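Side-chain contacts in DUF115 domain-containing protein (Magnetospirillum magneticum AMB-1, PDB 5MU5), which is a glycosyltransferase of the Maf type, involved in bacterial flagella formation, that probably transfers a sugar to flagellin: residues 269-274 / 523-528; 292-297 / 507-512; 297-302 / 516-521. All blocks are in the same frame, centred on the assembly; numbering follows the deposited sequence.

Interaction 1 (269-274 / 523-528); sequences TQLHTP and AKVRAS
L271 pushes its two methyl groups against K524 and V525 of helix 515-528. L271 sits in the loop that leads into strand 275-278 of the large mixed sheet, whose central strands run parallel in a Rossmann-like α/β arrangement. The helix lies beside this sheet, and the contact joins it to the entry of the strand. The CA of L271 and the CA of K524 are 8.4 Å apart, so side chains bridge the gap. L271 points at the helix, with CG anti to its own carbonyl carbon (chi1 -55°) and the two methyls divided between two partners. CD2 lies 3.5 Å from CD of K524. The lysine is extended beyond CG, and the two side chains run alongside each other in opposite directions. The aliphatic part of K524 thus lies against the leucine. V525 is placed differently. Its side chain crosses that of L271 at about a right angle, and its CG2 meets L271 CD1 at 3.7 Å. No hydrogen bond joins the two segments. L271 and V525 are buried, whereas K524 is exposed. L271 also touches D521 one turn earlier on the helix, and its backbone bonds to G405. Further along the helix, R526 makes a salt bridge with D363. The helix finishes at S528, which is tied back to the turn that carries V525. The carbonyl oxygen of V525 accepts two bonds from S528, one from its backbone N at 2.9 Å and one from its hydroxyl OG at 2.6 Å.

Interaction 2 (292-297 / 507-512); sequences KANQDR and QSLRLK
N294 meets L511 and L509 through the two halves of its carboxamide. OD1 lies 3.3 Å from CD1 of L511, the branch that also covers CB and CG of N294. ND2 faces L509, with CD2 of that leucine 3.8 Å away. The asparagine and L509 pass alongside in opposite directions. R297 adds aliphatic surface, its CG lying 4.1 Å from the same L511 CD1. The contact sits at the end of the helix of a β-α-β crossover: helix 284-294 links the parallel strands 275-278 and 299-303, and the loop before helix 515-528 lays its leucines against that end. F276 on the first strand touches N294, L509 and L511. The amide of N294 is held by a hydrogen bond from ND2 to V290 O, one turn back in the helix. With an alanine here the carboxamide is gone, and L509 and L511 would probably border a gap while V290 O lost this donor. R297 is steadied by its neighbours in the chain. Its NH1 forms a salt bridge with D296 OD1 at 2.7 Å, and D296 OD2 lies in plane at the guanidinium edge. The R297 backbone N bonds to N294 O at 2.9 Å.

Interaction 3 (297-302 / 516-521); sequences RAVIIS and DMKAKD
K518 reaches A298 with a fully stretched side chain. CG is anti to the backbone N (chi1 -179°), and the three later torsions also lie close to 180°. The side chain of K518 starts toward segment 297-302. Its straight chain carries NZ to the backbone just ahead of strand 299-303, a central strand in the parallel part of the Rossmann-like α/β sheet. The backbone does most of the receiving. NZ is 3.0 Å from A298 O, in a hydrogen bond that is weak. CE comes almost as near, 3.1 Å from the same A298 O. The carbonyl oxygen therefore lies beside the last bond of the lysine and not beyond its end. Further back, CD passes 4.2 Å from the CA of R297, and CG lies 4.3 Å from CG2 of V299. The side chains of R297 and A298 start away from the helix, which turns their main chain to the lysine.

The ammonium group has stronger partners nearby. NZ bonds to Q295 O and makes a salt bridge with D318 OD2. The weak bond to A298 O is thus one of several. The carboxylate and the carbonyls would probably keep the lysine charged. D318 OD2 also accepts a bond from the backbone N of I300, so one carboxylate serves both the lysine and the strand.

Helix 515-528 passes here by the beginnings of neighbouring parallel strands. S513, just before the helix, bonds through OG to R297 O. On one side, strand 299-303 pairs with strand 275-278, where V299 bonds to F276 and also to P274 just ahead of that strand. On the other it pairs with strand 319-322, where I300 bonds to F319 and to the preceding D318.

Overall arrangement
All three contacts gather near the starts of the central strands 275-278 and 299-303 of the large mixed sheet, on the same side of the chain's centre. The centres of interactions 1 and 3 are about 9 Å apart, those of 2 and 3 about 11 Å, and those of 1 and 2 about 18 Å. Interactions 1 and 3 use helix 515-528. Interactions 2 and 3 share R297, where helix 284-294 gives way to strand 299-303. Along the chain 269-274, 292-297 and 297-302 come first, and 507-512, 516-521 and 523-528 follow some 200 residues later. The late segments thus fold back onto the earlier part and join distant sequence into one α/β unit.

Interaction 1 (269-274 / 523-528)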
loop_
_atom_site.group_PDB
_atom_site.type_symbol
_atom_site.label_atom_id
_atom_site.label_comp_id
_atom_site.label_asym_id
_atom_site.label_seq_id
_atom_site.Cartn_x
_atom_site.Cartn_y
_atom_site.Cartn_z
ATOM N N THR A 269 -25.149 6.131 15.978
ATOM C CA THR A 269 -25.335 7.116 17.037
ATOM C C THR A 269 -24.143 7.266 17.972
ATOM O O THR A 269 -23.306 6.386 18.082
ATOM C CB THR A 269 -26.580 6.788 17.885
ATOM O OG1 THR A 269 -26.467 5.459 18.395
ATOM C CG2 THR A 269 -27.856 6.913 17.049
ATOM N N GLN A 270 -24.124 8.390 18.669
ATOM C CA GLN A 270 -23.029 8.774 19.527
ATOM C C GLN A 270 -23.257 8.345 20.959
ATOM O O GLN A 270 -24.379 8.311 21.430
ATOM C CB GLN A 270 -22.886 10.285 19.535
ATOM C CG GLN A 270 -22.679 10.918 18.173
ATOM C CD GLN A 270 -22.486 12.427 18.282
ATOM O OE1 GLN A 270 -22.009 12.938 19.310
ATOM N NE2 GLN A 270 -22.860 13.147 17.231
ATOM N N LEU A 271 -22.168 8.052 21.655
ATOM C CA LEU A 271 -22.218 7.705 23.058
ATOM C C LEU A 271 -21.534 8.854 23.764
ATOM O O LEU A 271 -20.525 9.369 23.286
ATOM C CB LEU A 271 -21.475 6.392 23.296
ATOM C CG LEU A 271 -21.993 5.239 22.430
ATOM C CD1 LEU A 271 -21.092 4.021 22.549
ATOM C CD2 LEU A 271 -23.431 4.891 22.801
ATOM N N HIS A 272 -22.085 9.273 24.886
ATOM C CA HIS A 272 -21.525 10.387 25.631
ATOM C C HIS A 272 -20.532 10.016 26.739
ATOM O O HIS A 272 -19.876 10.888 27.259
ATOM C CB HIS A 272 -22.645 11.261 26.179
ATOM C CG HIS A 272 -23.438 11.939 25.107
ATOM N ND1 HIS A 272 -24.728 11.572 24.788
ATOM C CD2 HIS A 272 -23.108 12.938 24.253
ATOM C CE1 HIS A 272 -25.163 12.321 23.789
ATOM N NE2 HIS A 272 -24.199 13.158 23.445
ATOM N N THR A 273 -20.411 8.753 27.104
ATOM C CA THR A 273 -19.398 8.375 28.082
ATOM C C THR A 273 -18.024 8.595 27.446
ATOM O O THR A 273 -17.798 8.204 26.304
ATOM C CB THR A 273 -19.503 6.894 28.492
ATOM O OG1 THR A 273 -20.813 6.633 28.975
ATOM C CG2 THR A 273 -18.524 6.561 29.601
ATOM N N PRO A 274 -17.108 9.233 28.177
ATOM C CA PRO A 274 -15.791 9.386 27.583
ATOM C C PRO A 274 -15.039 8.073 27.552
ATOM O O PRO A 274 -15.325 7.176 28.322
ATOM C CB PRO A 274 -15.079 10.394 28.494
ATOM C CG PRO A 274 -15.922 10.549 29.688
ATOM C CD PRO A 274 -17.208 9.807 29.519
ATOM N N ALA A 523 -23.826 -1.070 27.662
ATOM C CA ALA A 523 -24.961 -1.873 27.225
ATOM C C ALA A 523 -25.235 -1.629 25.726
ATOM O O ALA A 523 -25.472 -2.570 24.976
ATOM C CB ALA A 523 -26.182 -1.557 28.074
ATOM N N LYS A 524 -25.175 -0.377 25.278
ATOM C CA LYS A 524 -25.354 -0.079 23.836
ATOM C C LYS A 524 -24.284 -0.742 22.992
ATOM O O LYS A 524 -24.559 -1.400 22.000
ATOM C CB LYS A 524 -25.323 1.427 23.581
ATOM C CG LYS A 524 -26.539 2.134 24.134
ATOM C CD LYS A 524 -26.553 3.618 23.845
ATOM C CE LYS A 524 -27.948 4.132 24.142
ATOM N NZ LYS A 524 -27.982 5.613 24.224
ATOM N N VAL A 525 -23.047 -0.586 23.401
ATOM C CA VAL A 525 -21.950 -1.217 22.701
ATOM C C VAL A 525 -22.181 -2.724 22.599
ATOM O O VAL A 525 -22.134 -3.305 21.526
ATOM C CB VAL A 525 -20.623 -0.928 23.427
ATOM C CG1 VAL A 525 -19.526 -1.876 22.947
ATOM C CG2 VAL A 525 -20.225 0.533 23.216
ATOM N N ARG A 526 -22.438 -3.340 23.740
ATOM C CA ARG A 526 -22.625 -4.775 23.832
ATOM C C ARG A 526 -23.776 -5.251 22.945
ATOM O O ARG A 526 -23.686 -6.290 22.313
ATOM C CB ARG A 526 -22.915 -5.103 25.282
ATOM C CG ARG A 526 -23.019 -6.560 25.590
ATOM C CD ARG A 526 -21.642 -7.131 25.746
ATOM N NE ARG A 526 -21.667 -8.583 25.631
ATOM C CZ ARG A 526 -20.572 -9.322 25.557
ATOM N NH1 ARG A 526 -19.375 -8.726 25.591
ATOM N NH2 ARG A 526 -20.673 -10.643 25.457
ATOM N N ALA A 527 -24.856 -4.480 22.906
ATOM C CA ALA A 527 -26.004 -4.833 22.082
ATOM C C ALA A 527 -25.691 -4.732 20.602
ATOM O O ALA A 527 -26.347 -5.379 19.822
ATOM C CB ALA A 527 -27.203 -3.951 22.418
ATOM N N SER A 528 -24.690 -3.935 20.219
ATOM C CA SER A 528 -24.337 -3.756 18.792
ATOM C C SER A 528 -23.417 -4.868 18.233
ATOM O O SER A 528 -23.354 -5.083 17.018
ATOM C CB SER A 528 -23.688 -2.388 18.578
ATOM O OG SER A 528 -22.388 -2.370 19.159
#

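Interaction 2 (292-297 / 507-512)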
loop_
_atom_site.group_PDB
_atom_site.type_symbol
_atom_site.label_atom_id
_atom_site.label_comp_id
_atom_site.label_asym_id
_atom_site.label_seq_id
_atom_site.Cartn_x
_atom_site.Cartn_y
_atom_site.Cartn_z
ATOM N N LYS A 292 -7.121 6.004 37.283
ATOM C CA LYS A 292 -7.671 5.175 38.355
ATOM C C LYS A 292 -8.876 5.821 39.009
ATOM O O LYS A 292 -9.891 5.171 39.203
ATOM C CB LYS A 292 -6.610 4.883 39.402
ATOM C CG LYS A 292 -7.029 3.822 40.388
ATOM C CD LYS A 292 -5.839 3.238 41.127
ATOM C CE LYS A 292 -6.315 2.056 41.959
ATOM N NZ LYS A 292 -5.225 1.509 42.805
ATOM N N ALA A 293 -8.762 7.113 39.293
ATOM C CA ALA A 293 -9.833 7.880 39.930
ATOM C C ALA A 293 -11.048 8.070 39.030
ATOM O O ALA A 293 -12.120 8.391 39.518
ATOM C CB ALA A 293 -9.309 9.241 40.369
ATOM N N ASN A 294 -10.894 7.851 37.732
ATOM C CA ASN A 294 -11.994 8.040 36.799
ATOM C C ASN A 294 -12.522 6.768 36.129
ATOM O O ASN A 294 -13.498 6.833 35.398
ATOM C CB ASN A 294 -11.574 9.048 35.726
ATOM C CG ASN A 294 -11.565 10.461 36.247
ATOM O OD1 ASN A 294 -12.600 11.120 36.292
ATOM N ND2 ASN A 294 -10.393 10.942 36.642
ATOM N N GLN A 295 -11.912 5.618 36.385
ATOM C CA GLN A 295 -12.292 4.411 35.664
ATOM C C GLN A 295 -13.736 4.005 35.889
ATOM O O GLN A 295 -14.314 3.299 35.054
ATOM C CB GLN A 295 -11.372 3.233 35.986
ATOM C CG GLN A 295 -11.584 2.622 37.352
ATOM C CD GLN A 295 -10.668 1.447 37.571
ATOM O OE1 GLN A 295 -10.632 0.529 36.769
ATOM N NE2 GLN A 295 -9.915 1.470 38.657
ATOM N N ASP A 296 -14.325 4.451 36.992
ATOM C CA ASP A 296 -15.731 4.154 37.257
ATOM C C ASP A 296 -16.722 4.853 36.290
ATOM O O ASP A 296 -17.847 4.354 36.098
ATOM C CB ASP A 296 -16.086 4.433 38.725
ATOM C CG ASP A 296 -15.917 5.889 39.105
ATOM O OD1 ASP A 296 -15.137 6.616 38.435
ATOM O OD2 ASP A 296 -16.555 6.314 40.096
ATOM N N ARG A 297 -16.301 5.963 35.676
ATOM C CA ARG A 297 -17.146 6.720 34.756
ATOM C C ARG A 297 -16.543 6.996 33.363
ATOM O O ARG A 297 -17.002 7.882 32.631
ATOM C CB ARG A 297 -17.599 8.020 35.397
ATOM C CG ARG A 297 -16.495 9.017 35.689
ATOM C CD ARG A 297 -17.057 10.152 36.527
ATOM N NE ARG A 297 -16.013 10.898 37.217
ATOM C CZ ARG A 297 -15.353 10.462 38.290
ATOM N NH1 ARG A 297 -15.614 9.259 38.809
ATOM N NH2 ARG A 297 -14.413 11.227 38.841
ATOM N N GLN A 507 -4.105 16.522 35.037
ATOM C CA GLN A 507 -4.586 17.251 36.203
ATOM C C GLN A 507 -5.746 18.194 35.866
ATOM O O GLN A 507 -6.475 18.594 36.743
ATOM C CB GLN A 507 -3.473 18.070 36.836
ATOM C CG GLN A 507 -2.305 17.255 37.336
ATOM C CD GLN A 507 -1.397 18.103 38.203
ATOM O OE1 GLN A 507 -1.793 18.524 39.290
ATOM N NE2 GLN A 507 -0.183 18.365 37.733
ATOM N N SER A 508 -5.904 18.571 34.607
ATOM C CA SER A 508 -7.003 19.460 34.211
ATOM C C SER A 508 -8.220 18.695 33.736
ATOM O O SER A 508 -9.242 19.305 33.460
ATOM C CB SER A 508 -6.568 20.395 33.085
ATOM O OG SER A 508 -5.556 21.274 33.527
ATOM N N LEU A 509 -8.110 17.375 33.636
ATOM C CA LEU A 509 -9.211 16.555 33.157
ATOM C C LEU A 509 -10.380 16.576 34.129
ATOM O O LEU A 509 -10.198 16.275 35.292
ATOM C CB LEU A 509 -8.719 15.124 32.957
ATOM C CG LEU A 509 -9.699 14.041 32.513
ATOM C CD1 LEU A 509 -8.969 12.970 31.710
ATOM C CD2 LEU A 509 -10.424 13.415 33.694
ATOM N N ARG A 510 -11.564 16.958 33.652
ATOM C CA ARG A 510 -12.813 16.906 34.438
ATOM C C ARG A 510 -13.848 16.263 33.536
ATOM O O ARG A 510 -14.082 16.741 32.431
ATOM C CB ARG A 510 -13.344 18.298 34.823
ATOM C CG ARG A 510 -12.470 19.133 35.747
ATOM C CD ARG A 510 -12.323 18.528 37.145
ATOM N NE ARG A 510 -11.512 19.382 38.015
ATOM C CZ ARG A 510 -10.183 19.495 37.961
ATOM N NH1 ARG A 510 -9.461 18.819 37.066
ATOM N NH2 ARG A 510 -9.560 20.306 38.806
ATOM N N LEU A 511 -14.485 15.203 34.001
ATOM C CA LEU A 511 -15.483 14.510 33.208
ATOM C C LEU A 511 -16.882 14.895 33.662
ATOM O O LEU A 511 -17.083 15.253 34.807
ATOM C CB LEU A 511 -15.288 13.005 33.333
ATOM C CG LEU A 511 -13.890 12.490 32.992
ATOM C CD1 LEU A 511 -13.850 10.985 33.241
ATOM C CD2 LEU A 511 -13.506 12.821 31.558
ATOM N N LYS A 512 -17.847 14.811 32.756
ATOM C CA LYS A 512 -19.242 15.114 33.062
ATOM C C LYS A 512 -20.050 13.824 33.240
ATOM O O LYS A 512 -21.240 13.867 33.505
ATOM C CB LYS A 512 -19.849 15.938 31.919
ATOM C CG LYS A 512 -19.161 17.275 31.683
ATOM C CD LYS A 512 -19.499 17.850 30.310
ATOM C CE LYS A 512 -18.713 19.128 30.032
ATOM N NZ LYS A 512 -18.492 19.298 28.569
#

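Interaction 3 (297-302 / 516-521)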
loop_
_atom_site.group_PDB
_atom_site.type_symbol
_atom_site.label_atom_id
_atom_site.label_comp_id
_atom_site.label_asym_id
_atom_site.label_seq_id
_atom_site.Cartn_x
_atom_site.Cartn_y
_atom_site.Cartn_z
ATOM N N ARG A 297 -16.301 5.963 35.676
ATOM C CA ARG A 297 -17.146 6.720 34.756
ATOM C C ARG A 297 -16.543 6.996 33.363
ATOM O O ARG A 297 -17.002 7.882 32.631
ATOM C CB ARG A 297 -17.599 8.020 35.397
ATOM C CG ARG A 297 -16.495 9.017 35.689
ATOM C CD ARG A 297 -17.057 10.152 36.527
ATOM N NE ARG A 297 -16.013 10.898 37.217
ATOM C CZ ARG A 297 -15.353 10.462 38.290
ATOM N NH1 ARG A 297 -15.614 9.259 38.809
ATOM N NH2 ARG A 297 -14.413 11.227 38.841
ATOM N N ALA A 298 -15.545 6.216 32.981
ATOM C CA ALA A 298 -15.001 6.279 31.630
ATOM C C ALA A 298 -14.743 4.875 31.124
ATOM O O ALA A 298 -14.463 3.971 31.903
ATOM C CB ALA A 298 -13.717 7.082 31.604
ATOM N N VAL A 299 -14.800 4.689 29.811
ATOM C CA VAL A 299 -14.524 3.375 29.251
ATOM C C VAL A 299 -13.025 3.283 29.046
ATOM O O VAL A 299 -12.456 4.181 28.455
ATOM C CB VAL A 299 -15.301 3.184 27.943
ATOM C CG1 VAL A 299 -14.844 1.930 27.204
ATOM C CG2 VAL A 299 -16.789 3.141 28.278
ATOM N N ILE A 300 -12.388 2.234 29.569
ATOM C CA ILE A 300 -10.946 2.058 29.421
ATOM C C ILE A 300 -10.658 1.116 28.258
ATOM O O ILE A 300 -11.061 -0.045 28.284
ATOM C CB ILE A 300 -10.291 1.453 30.666
ATOM C CG1 ILE A 300 -10.652 2.223 31.934
ATOM C CG2 ILE A 300 -8.781 1.388 30.487
ATOM C CD1 ILE A 300 -10.344 3.699 31.908
ATOM N N ILE A 301 -9.991 1.635 27.235
ATOM C CA ILE A 301 -9.568 0.842 26.100
ATOM C C ILE A 301 -8.053 0.677 26.223
ATOM O O ILE A 301 -7.288 1.648 26.128
ATOM C CB ILE A 301 -9.970 1.499 24.775
ATOM C CG1 ILE A 301 -11.488 1.512 24.679
ATOM C CG2 ILE A 301 -9.378 0.740 23.593
ATOM C CD1 ILE A 301 -12.032 1.996 23.366
ATOM N N SER A 302 -7.637 -0.557 26.480
ATOM C CA SER A 302 -6.248 -0.897 26.668
ATOM C C SER A 302 -5.718 -1.383 25.350
ATOM O O SER A 302 -6.269 -2.296 24.766
ATOM C CB SER A 302 -6.106 -2.008 27.717
ATOM O OG SER A 302 -4.739 -2.376 27.881
ATOM N N ASP A 516 -23.491 5.316 35.972
ATOM C CA ASP A 516 -24.731 4.904 35.274
ATOM C C ASP A 516 -24.651 5.140 33.772
ATOM O O ASP A 516 -25.062 4.282 32.983
ATOM C CB ASP A 516 -25.964 5.633 35.838
ATOM C CG ASP A 516 -26.412 5.081 37.199
ATOM O OD1 ASP A 516 -25.659 4.269 37.772
ATOM O OD2 ASP A 516 -27.517 5.452 37.693
ATOM N N MET A 517 -24.126 6.307 33.386
ATOM C CA MET A 517 -23.952 6.658 31.985
ATOM C C MET A 517 -23.024 5.639 31.309
ATOM O O MET A 517 -23.302 5.158 30.190
ATOM C CB MET A 517 -23.381 8.077 31.862
ATOM C CG MET A 517 -23.308 8.609 30.424
ATOM S SD MET A 517 -22.510 10.235 30.247
ATOM C CE MET A 517 -23.565 11.247 31.312
ATOM N N LYS A 518 -21.936 5.301 32.004
ATOM C CA LYS A 518 -20.976 4.308 31.533
ATOM C C LYS A 518 -21.659 2.966 31.311
ATOM O O LYS A 518 -21.474 2.353 30.256
ATOM C CB LYS A 518 -19.821 4.125 32.525
ATOM C CG LYS A 518 -18.794 3.107 32.050
ATOM C CD LYS A 518 -17.666 2.871 33.040
ATOM C CE LYS A 518 -16.726 1.862 32.422
ATOM N NZ LYS A 518 -15.577 1.548 33.295
ATOM N N ALA A 519 -22.430 2.508 32.299
ATOM C CA ALA A 519 -23.153 1.233 32.196
ATOM C C ALA A 519 -24.144 1.250 31.049
ATOM O O ALA A 519 -24.311 0.251 30.356
ATOM C CB ALA A 519 -23.871 0.905 33.490
ATOM N N LYS A 520 -24.804 2.389 30.862
ATOM C CA LYS A 520 -25.740 2.552 29.752
ATOM C C LYS A 520 -24.990 2.390 28.434
ATOM O O LYS A 520 -25.348 1.573 27.592
ATOM C CB LYS A 520 -26.415 3.922 29.821
ATOM C CG LYS A 520 -27.481 4.159 28.770
ATOM C CD LYS A 520 -28.089 5.544 28.931
ATOM C CE LYS A 520 -29.119 5.862 27.844
ATOM N NZ LYS A 520 -30.415 5.131 27.993
ATOM N N ASP A 521 -23.923 3.165 28.274
ATOM C CA ASP A 521 -23.147 3.139 27.049
ATOM C C ASP A 521 -22.475 1.793 26.771
ATOM O O ASP A 521 -22.434 1.381 25.628
ATOM C CB ASP A 521 -22.176 4.320 27.016
ATOM C CG ASP A 521 -22.912 5.692 26.885
ATOM O OD1 ASP A 521 -24.155 5.704 26.662
ATOM O OD2 ASP A 521 -22.240 6.753 27.009
#